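Local coordinates for protein aryl acylamidase (bacterium CSBL00001, PDB 4YJ6) that probably hydrolyses the amide bond of N-acylated aromatic amines, as an aryl acylamidase of the amidase signature family, at residues G291-V296 / A475-A480; P329-M334 / D343-H348; V8-A13 / I489-P494. One frame throughout, in Å; residues are numbered along the deposited sequence.

Contact 1: G291-V296 / A475-A480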
loop_
_atom_site.group_PDB
_atom_site.type_symbol
_atom_site.label_atom_id
_atom_site.label_comp_id
_atom_site.label_asym_id
_atom_site.label_seq_id
_atom_site.Cartn_x
_atom_site.Cartn_y
_atom_site.Cartn_z
ATOM N N GLY A 291 -1.620 -18.134 -13.575
ATOM C CA GLY A 291 -2.170 -19.464 -13.770
ATOM C C GLY A 291 -1.337 -20.512 -13.059
ATOM O O GLY A 291 -1.857 -21.481 -12.503
ATOM N N LYS A 292 -0.020 -20.329 -13.102
ATOM C CA LYS A 292 0.895 -21.242 -12.437
ATOM C C LYS A 292 0.757 -21.106 -10.927
ATOM O O LYS A 292 0.649 -22.094 -10.202
ATOM C CB LYS A 292 2.319 -20.884 -12.852
ATOM C CG LYS A 292 3.371 -21.912 -12.502
ATOM C CD LYS A 292 4.669 -21.611 -13.270
ATOM C CE LYS A 292 5.521 -22.859 -13.481
ATOM N NZ LYS A 292 6.601 -22.585 -14.495
ATOM N N ALA A 293 0.739 -19.865 -10.448
ATOM C CA ALA A 293 0.671 -19.626 -9.009
ATOM C C ALA A 293 -0.588 -20.208 -8.408
ATOM O O ALA A 293 -0.564 -20.747 -7.327
ATOM C CB ALA A 293 0.756 -18.124 -8.711
ATOM N N ALA A 294 -1.700 -20.116 -9.130
ATOM C CA ALA A 294 -2.962 -20.626 -8.626
ATOM C C ALA A 294 -2.894 -22.122 -8.364
ATOM O O ALA A 294 -3.544 -22.643 -7.462
ATOM C CB ALA A 294 -4.095 -20.330 -9.628
ATOM N N ARG A 295 -2.088 -22.821 -9.146
ATOM C CA ARG A 295 -1.990 -24.264 -9.011
ATOM C C ARG A 295 -1.256 -24.659 -7.754
ATOM O O ARG A 295 -1.378 -25.795 -7.296
ATOM C CB ARG A 295 -1.331 -24.863 -10.249
ATOM C CG ARG A 295 -2.350 -24.912 -11.410
ATOM C CD ARG A 295 -1.705 -25.173 -12.711
ATOM N NE ARG A 295 -2.707 -25.597 -13.692
ATOM C CZ ARG A 295 -3.390 -24.785 -14.490
ATOM N NH1 ARG A 295 -3.208 -23.464 -14.443
ATOM N NH2 ARG A 295 -4.260 -25.322 -15.366
ATOM N N VAL A 296 -0.530 -23.716 -7.160
ATOM C CA VAL A 296 0.112 -24.004 -5.877
ATOM C C VAL A 296 -0.961 -24.396 -4.874
ATOM O O VAL A 296 -0.768 -25.299 -4.058
ATOM C CB VAL A 296 0.945 -22.809 -5.385
ATOM C CG1 VAL A 296 1.451 -23.042 -3.912
ATOM C CG2 VAL A 296 2.115 -22.553 -6.353
ATOM N N ALA A 475 -0.077 -17.087 3.780
ATOM C CA ALA A 475 1.005 -17.806 4.464
ATOM C C ALA A 475 1.178 -19.194 3.842
ATOM O O ALA A 475 2.282 -19.694 3.768
ATOM C CB ALA A 475 0.737 -17.934 5.967
ATOM N N ALA A 476 0.076 -19.811 3.451
ATOM C CA ALA A 476 0.153 -21.131 2.807
ATOM C C ALA A 476 0.937 -21.026 1.494
ATOM O O ALA A 476 1.811 -21.875 1.171
ATOM C CB ALA A 476 -1.248 -21.660 2.587
ATOM N N PHE A 477 0.643 -19.993 0.711
ATOM C CA PHE A 477 1.359 -19.781 -0.552
ATOM C C PHE A 477 2.837 -19.468 -0.270
ATOM O O PHE A 477 3.717 -19.938 -0.965
ATOM C CB PHE A 477 0.697 -18.649 -1.350
ATOM C CG PHE A 477 1.300 -18.426 -2.699
ATOM C CD1 PHE A 477 0.922 -19.228 -3.767
ATOM C CD2 PHE A 477 2.258 -17.429 -2.896
ATOM C CE1 PHE A 477 1.502 -19.044 -5.035
ATOM C CE2 PHE A 477 2.827 -17.211 -4.153
ATOM C CZ PHE A 477 2.455 -18.023 -5.229
ATOM N N GLU A 478 3.120 -18.682 0.769
ATOM C CA GLU A 478 4.469 -18.306 1.097
ATOM C C GLU A 478 5.312 -19.545 1.406
ATOM O O GLU A 478 6.487 -19.600 1.034
ATOM C CB GLU A 478 4.427 -17.375 2.336
ATOM C CG GLU A 478 5.774 -16.819 2.758
ATOM C CD GLU A 478 5.615 -15.958 4.007
ATOM O OE1 GLU A 478 4.913 -16.399 4.936
ATOM O OE2 GLU A 478 6.204 -14.881 4.028
ATOM N N ARG A 479 4.727 -20.513 2.096
ATOM C CA ARG A 479 5.457 -21.737 2.441
ATOM C C ARG A 479 5.722 -22.578 1.190
ATOM O O ARG A 479 6.814 -23.123 1.014
ATOM C CB ARG A 479 4.657 -22.578 3.411
ATOM C CG ARG A 479 4.641 -22.001 4.832
ATOM C CD ARG A 479 4.038 -22.994 5.806
ATOM N NE ARG A 479 2.599 -23.182 5.600
ATOM C CZ ARG A 479 1.650 -22.416 6.140
ATOM N NH1 ARG A 479 1.982 -21.427 6.947
ATOM N NH2 ARG A 479 0.365 -22.673 5.912
ATOM N N ALA A 480 4.703 -22.679 0.341
ATOM C CA ALA A 480 4.754 -23.601 -0.821
ATOM C C ALA A 480 5.477 -23.003 -2.021
ATOM O O ALA A 480 6.040 -23.729 -2.858
ATOM C CB ALA A 480 3.358 -23.997 -1.215
#

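Contact 2: P329-M334 / D343-H348. With PO4 (phosphate ion), chain C.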
loop_
_atom_site.group_PDB
_atom_site.type_symbol
_atom_site.label_atom_id
_atom_site.label_comp_id
_atom_site.label_asym_id
_atom_site.label_seq_id
_atom_site.Cartn_x
_atom_site.Cartn_y
_atom_site.Cartn_z
ATOM N N PRO A 329 -12.878 14.679 -3.366
ATOM C CA PRO A 329 -12.182 15.146 -2.152
ATOM C C PRO A 329 -10.837 15.792 -2.432
ATOM O O PRO A 329 -10.365 16.565 -1.612
ATOM C CB PRO A 329 -11.983 13.869 -1.314
ATOM C CG PRO A 329 -12.506 12.738 -2.143
ATOM C CD PRO A 329 -13.175 13.239 -3.366
ATOM N N THR A 330 -10.217 15.487 -3.568
ATOM C CA THR A 330 -8.962 16.151 -3.911
ATOM C C THR A 330 -9.248 17.636 -4.165
ATOM O O THR A 330 -8.511 18.512 -3.729
ATOM C CB THR A 330 -8.337 15.492 -5.149
ATOM O OG1 THR A 330 -8.058 14.120 -4.838
ATOM C CG2 THR A 330 -7.029 16.180 -5.493
ATOM N N VAL A 331 -10.346 17.921 -4.865
ATOM C CA VAL A 331 -10.712 19.310 -5.125
ATOM C C VAL A 331 -10.993 20.003 -3.800
ATOM O O VAL A 331 -10.591 21.143 -3.611
ATOM C CB VAL A 331 -11.940 19.412 -6.031
ATOM C CG1 VAL A 331 -12.530 20.860 -6.036
ATOM C CG2 VAL A 331 -11.571 18.984 -7.455
ATOM N N ALA A 332 -11.683 19.323 -2.879
ATOM C CA ALA A 332 -11.965 19.928 -1.580
ATOM C C ALA A 332 -10.686 20.291 -0.854
ATOM O O ALA A 332 -10.602 21.362 -0.238
ATOM C CB ALA A 332 -12.829 18.982 -0.704
ATOM N N SER A 333 -9.687 19.409 -0.899
ATOM C CA SER A 333 -8.373 19.715 -0.326
ATOM C C SER A 333 -7.755 20.968 -0.976
ATOM O O SER A 333 -7.255 21.878 -0.286
ATOM C CB SER A 333 -7.427 18.519 -0.500
ATOM O OG SER A 333 -6.081 18.880 -0.194
HETATM N N MSE A 334 -7.762 21.019 -2.306
HETATM C CA MSE A 334 -7.175 22.172 -2.986
HETATM C C MSE A 334 -7.918 23.466 -2.663
HETATM O O MSE A 334 -7.301 24.510 -2.499
HETATM C CB MSE A 334 -7.172 21.956 -4.476
HETATM C CG MSE A 334 -6.214 20.848 -4.808
HETATM SE SE MSE A 334 -6.269 20.466 -6.667
HETATM C CE MSE A 334 -5.730 22.285 -7.356
ATOM N N ASP A 343 -2.184 28.498 -3.014
ATOM C CA ASP A 343 -3.098 28.438 -4.153
ATOM C C ASP A 343 -2.499 27.569 -5.259
ATOM O O ASP A 343 -1.591 27.997 -5.979
ATOM C CB ASP A 343 -3.330 29.857 -4.679
ATOM C CG ASP A 343 -4.404 29.930 -5.750
ATOM O OD1 ASP A 343 -4.877 28.872 -6.211
ATOM O OD2 ASP A 343 -4.780 31.061 -6.131
ATOM N N LEU A 344 -3.016 26.342 -5.378
ATOM C CA LEU A 344 -2.541 25.366 -6.353
ATOM C C LEU A 344 -3.299 25.494 -7.677
ATOM O O LEU A 344 -2.973 24.825 -8.652
ATOM C CB LEU A 344 -2.692 23.949 -5.772
ATOM C CG LEU A 344 -1.756 23.727 -4.582
ATOM C CD1 LEU A 344 -2.234 22.587 -3.663
ATOM C CD2 LEU A 344 -0.346 23.456 -5.099
ATOM N N TYR A 345 -4.309 26.351 -7.716
ATOM C CA TYR A 345 -4.990 26.641 -8.969
ATOM C C TYR A 345 -4.257 27.738 -9.747
ATOM O O TYR A 345 -4.284 27.768 -10.979
ATOM C CB TYR A 345 -6.407 27.100 -8.701
ATOM C CG TYR A 345 -7.371 26.011 -8.299
ATOM C CD1 TYR A 345 -7.943 25.172 -9.257
ATOM C CD2 TYR A 345 -7.745 25.844 -6.967
ATOM C CE1 TYR A 345 -8.838 24.186 -8.893
ATOM C CE2 TYR A 345 -8.647 24.863 -6.598
ATOM C CZ TYR A 345 -9.184 24.039 -7.567
ATOM O OH TYR A 345 -10.081 23.060 -7.229
ATOM N N GLY A 346 -3.627 28.653 -9.014
ATOM C CA GLY A 346 -3.006 29.828 -9.609
ATOM C C GLY A 346 -1.498 29.849 -9.454
ATOM O O GLY A 346 -0.775 29.227 -10.225
ATOM N N GLU A 347 -1.021 30.567 -8.442
ATOM C CA GLU A 347 0.415 30.759 -8.242
ATOM C C GLU A 347 1.223 29.465 -8.351
ATOM O O GLU A 347 2.278 29.439 -8.978
ATOM C CB GLU A 347 0.692 31.395 -6.875
ATOM C CG GLU A 347 2.164 31.709 -6.714
ATOM C CD GLU A 347 2.501 32.400 -5.410
ATOM O OE1 GLU A 347 1.580 32.598 -4.581
ATOM O OE2 GLU A 347 3.699 32.717 -5.227
ATOM N N HIS A 348 0.733 28.390 -7.735
ATOM C CA HIS A 348 1.504 27.155 -7.631
ATOM C C HIS A 348 0.923 26.057 -8.509
ATOM O O HIS A 348 1.108 24.882 -8.235
ATOM C CB HIS A 348 1.515 26.679 -6.190
ATOM C CG HIS A 348 2.066 27.695 -5.240
ATOM N ND1 HIS A 348 3.391 28.067 -5.253
ATOM C CD2 HIS A 348 1.474 28.436 -4.276
ATOM C CE1 HIS A 348 3.600 28.982 -4.321
ATOM N NE2 HIS A 348 2.450 29.228 -3.718
HETATM P P PO4 C . 6.295 26.374 -6.419
HETATM O O1 PO4 C . 5.309 27.334 -7.057
HETATM O O2 PO4 C . 5.629 25.706 -5.234
HETATM O O3 PO4 C . 6.752 25.316 -7.422
HETATM O O4 PO4 C . 7.499 27.178 -5.969
HETATM O O HOH W 1 -4.859 25.288 -3.495
#

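Contact 3: V8-A13 / I489-P494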
loop_
_atom_site.group_PDB
_atom_site.type_symbol
_atom_site.label_atom_id
_atom_site.label_comp_id
_atom_site.label_asym_id
_atom_site.label_seq_id
_atom_site.Cartn_x
_atom_site.Cartn_y
_atom_site.Cartn_z
ATOM N N VAL A 8 20.987 -5.247 11.301
ATOM C CA VAL A 8 19.539 -5.177 11.070
ATOM C C VAL A 8 19.088 -5.388 9.601
ATOM O O VAL A 8 17.934 -5.668 9.368
ATOM C CB VAL A 8 18.965 -3.851 11.591
ATOM C CG1 VAL A 8 19.304 -3.693 13.081
ATOM C CG2 VAL A 8 19.527 -2.654 10.786
ATOM N N HIS A 9 19.973 -5.246 8.625
ATOM C CA HIS A 9 19.575 -5.401 7.221
ATOM C C HIS A 9 18.924 -6.762 7.045
ATOM O O HIS A 9 19.471 -7.781 7.489
ATOM C CB HIS A 9 20.811 -5.294 6.311
ATOM C CG HIS A 9 20.502 -4.921 4.892
ATOM N ND1 HIS A 9 21.449 -4.972 3.894
ATOM C CD2 HIS A 9 19.364 -4.469 4.306
ATOM C CE1 HIS A 9 20.915 -4.575 2.753
ATOM N NE2 HIS A 9 19.649 -4.257 2.975
ATOM N N TRP A 10 17.749 -6.774 6.411
ATOM C CA TRP A 10 17.005 -8.015 6.116
ATOM C C TRP A 10 16.378 -8.759 7.313
ATOM O O TRP A 10 15.743 -9.814 7.133
ATOM C CB TRP A 10 17.854 -8.996 5.258
ATOM C CG TRP A 10 18.368 -8.382 3.978
ATOM C CD1 TRP A 10 19.675 -8.052 3.672
ATOM C CD2 TRP A 10 17.587 -8.011 2.827
ATOM N NE1 TRP A 10 19.738 -7.496 2.413
ATOM C CE2 TRP A 10 18.478 -7.461 1.870
ATOM C CE3 TRP A 10 16.223 -8.096 2.514
ATOM C CZ2 TRP A 10 18.046 -6.987 0.617
ATOM C CZ3 TRP A 10 15.791 -7.632 1.282
ATOM C CH2 TRP A 10 16.702 -7.085 0.337
ATOM N N LYS A 11 16.531 -8.247 8.528
ATOM C CA LYS A 11 15.897 -8.881 9.668
ATOM C C LYS A 11 14.384 -8.625 9.599
ATOM O O LYS A 11 13.966 -7.531 9.184
ATOM C CB LYS A 11 16.430 -8.325 10.981
ATOM C CG LYS A 11 17.895 -8.687 11.224
ATOM C CD LYS A 11 18.035 -10.127 11.743
ATOM C CE LYS A 11 19.461 -10.373 12.298
ATOM N NZ LYS A 11 20.471 -10.414 11.198
ATOM N N SER A 12 13.601 -9.615 10.013
ATOM C CA SER A 12 12.144 -9.437 10.082
ATOM C C SER A 12 11.729 -8.630 11.307
ATOM O O SER A 12 12.503 -8.451 12.246
ATOM C CB SER A 12 11.423 -10.781 10.090
ATOM O OG SER A 12 11.620 -11.444 11.313
ATOM N N ALA A 13 10.503 -8.113 11.297
ATOM C CA ALA A 13 9.987 -7.453 12.498
ATOM C C ALA A 13 9.936 -8.447 13.654
ATOM O O ALA A 13 10.250 -8.092 14.789
ATOM C CB ALA A 13 8.575 -6.863 12.233
ATOM N N ILE A 489 18.455 -10.317 -5.467
ATOM C CA ILE A 489 18.729 -9.332 -6.498
ATOM C C ILE A 489 19.002 -7.959 -5.877
ATOM O O ILE A 489 20.095 -7.408 -6.046
ATOM C CB ILE A 489 17.598 -9.307 -7.564
ATOM C CG1 ILE A 489 17.584 -10.633 -8.362
ATOM C CG2 ILE A 489 17.759 -8.110 -8.484
ATOM C CD1 ILE A 489 16.318 -10.836 -9.222
ATOM N N PRO A 490 18.025 -7.386 -5.147
ATOM C CA PRO A 490 18.381 -6.122 -4.474
ATOM C C PRO A 490 19.558 -6.247 -3.478
ATOM O O PRO A 490 20.323 -5.302 -3.354
ATOM C CB PRO A 490 17.070 -5.704 -3.762
ATOM C CG PRO A 490 16.247 -6.978 -3.642
ATOM C CD PRO A 490 16.635 -7.822 -4.879
ATOM N N ALA A 491 19.684 -7.375 -2.788
ATOM C CA ALA A 491 20.725 -7.557 -1.770
ATOM C C ALA A 491 22.115 -7.457 -2.400
ATOM O O ALA A 491 23.077 -7.065 -1.736
ATOM C CB ALA A 491 20.564 -8.891 -1.064
ATOM N N GLY A 492 22.198 -7.762 -3.687
ATOM C CA GLY A 492 23.475 -7.710 -4.391
ATOM C C GLY A 492 23.655 -6.531 -5.327
ATOM O O GLY A 492 24.618 -6.485 -6.081
ATOM N N ARG A 493 22.749 -5.568 -5.308
ATOM C CA ARG A 493 22.844 -4.479 -6.264
ATOM C C ARG A 493 23.998 -3.545 -5.890
ATOM O O ARG A 493 24.320 -3.384 -4.723
ATOM C CB ARG A 493 21.522 -3.703 -6.359
ATOM C CG ARG A 493 21.211 -2.801 -5.167
ATOM C CD ARG A 493 19.820 -2.128 -5.321
ATOM N NE ARG A 493 19.509 -1.309 -4.143
ATOM C CZ ARG A 493 19.900 -0.058 -3.981
ATOM N NH1 ARG A 493 20.598 0.558 -4.948
ATOM N NH2 ARG A 493 19.590 0.591 -2.851
ATOM N N PRO A 494 24.634 -2.928 -6.896
ATOM C CA PRO A 494 25.721 -1.974 -6.631
ATOM C C PRO A 494 25.220 -0.691 -5.962
ATOM O O PRO A 494 24.141 -0.210 -6.304
ATOM C CB PRO A 494 26.259 -1.668 -8.041
ATOM C CG PRO A 494 25.121 -1.957 -8.947
ATOM C CD PRO A 494 24.402 -3.118 -8.334
HETATM O O HOH W 2 22.385 -6.793 1.127
#

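Contact 1: G291-V296 / A475-A480
Helix-to-helix packing beside the large mixed sheet of this amidase brings Ala293 and Val296 of helix 284-299 against Phe477 and Ala480 of helix 467-480. The two short segments run nearly crosswise, at 102°, and their axes come no closer than 10.5 Å. Side chains therefore bridge the gap, and no hydrogen bond crosses it.

Phe477 spans the gap with its ring. Its CG is anti to the backbone N (chi1 -176°), and the ring points its CE1 corner at helix 284-299. The ring edge meets the backbone there: Phe477 CE1 lies 3.5 Å from Ala293 O, near the ring plane. That oxygen is already engaged within its own helix, since Val296 N donates to Ala293 O at 3.0 Å. The methyl of Ala293 sits by the same corner, with CB 3.9 Å from Phe477 CE1.

Ala293 and Phe477 both also touch Met458 of strand 454-462, which ties the helix pair to the sheet. Val296 lies across the phenyl at about a right angle and is only partly buried. Its two methyls share the work. CG2 of Val296 approaches Phe477 CE1 obliquely at 3.8 Å. CG1, placed anti to the backbone N (chi1 171°), goes to the last turn of the other helix, where Val296 CG1 and Ala480 CB are just 3.4 Å apart, tighter than usual for two carbons.

Contact 2: P329-M334 / D343-H348
Met334 and Tyr345 bury the most surface here, followed by Leu344. Met334 is present as selenomethionine. Its terminal methyl lies over the middle of one face of the Tyr345 ring, with CE 3.8 Å from the ring centroid and only 6° off the normal. This is a CH-pi contact. The selenium takes a more oblique place, with SE 5.1 Å from the same centroid, so the pair is also a Met-aromatic contact. A bend at the end of the chain (chi3 60°) turns the methyl toward the loop, where Met334 CE also touches Leu344 CB at 3.8 Å.

The fold element is a loop that turns back on helix 315-339 just after that helix ends. An Asx turn shapes it: Tyr345 N donates to Asp343 OD1 at 3.0 Å. Water 1 joins the two backbones, donating to Met334 O at 2.7 Å and accepting from Leu344 N at 2.8 Å.

At the far end of the ring, Tyr345 OH lies 3.5 Å from Val331 CG1. Ile360 of helix 354-363 touches both side chains. With an alanine in place of Tyr345, the Met334 methyl would probably lose the aromatic face it rests on, and a gap would open beside Val331. Further along the loop, His348 ND1 donates an almost straight bond (170°) to phosphate O1 at 2.7 Å; the ion probably comes from the crystallisation liquor.

Contact 3: V8-A13 / I489-P494
This is a small, mainly apolar contact between the two ends of the chain, with Trp10 of the N-terminal loop set against Pro490 and Ala491 of the short helix 488-491. It buries 118 Å² and no direct hydrogen bond crosses it. The loop lies just ahead of helix 13-21.

A type II beta turn from Val8 to Lys11 presents the tryptophan. It is closed by Lys11 N donating to Val8 O at 3.1 Å. Trp10 holds the third position of the turn with a positive phi of 70°, a backbone shape more often adopted by glycine. Its CG is anti to the carbonyl carbon (chi1 -55°), and the rim of the six-membered ring is turned to the helix.

The closest approaches are at CZ2 and CH2. Trp10 CZ2 lies 3.6 Å from Ala491 CB, which comes in obliquely and also lies near NE1. Trp10 CH2 meets Pro490 CG at 4.0 Å, at the edge of the indole and near its plane. His9 lies against one face of the indole: Trp10 NE1 sits above the centre of the His9 ring, 3.1 Å from its plane.

Asp173 links both segments. His9 NE2 bonds to Asp173 O, while Arg493 forms a salt bridge to the Asp173 carboxylate. The Trp10 backbone pairs with the next residue, Gly174.

Water 2 lies in the indole plane at its edge. It accepts from Trp10 NE1 at 3.0 Å and donates to Ala491 O, also at 3.0 Å. The only polar atom of the indole is thus satisfied without a direct bond to the protein across the contact. Between the two segments themselves the direct contact is carbon on carbon, and this single water is the polar bridge.

How the contacts relate
Contacts 1 and 3 are neighbours through their C-terminal segments. Helix 488-491 of contact 3 is the next helix after helix 467-480 of contact 1. Their centres are 24 Å apart and their nearest atoms about 9 Å, so they do not touch. Contact 2 is remote. Its centre is 45 Å from that of contact 1, on the opposite side of the chain's centre, and 40 Å from that of contact 3. In sequence, contact 3 encloses contact 1, which in turn encloses contact 2. Contact 2 alone has a phosphate at its edge, probably from crystallisation. All three are structural packing.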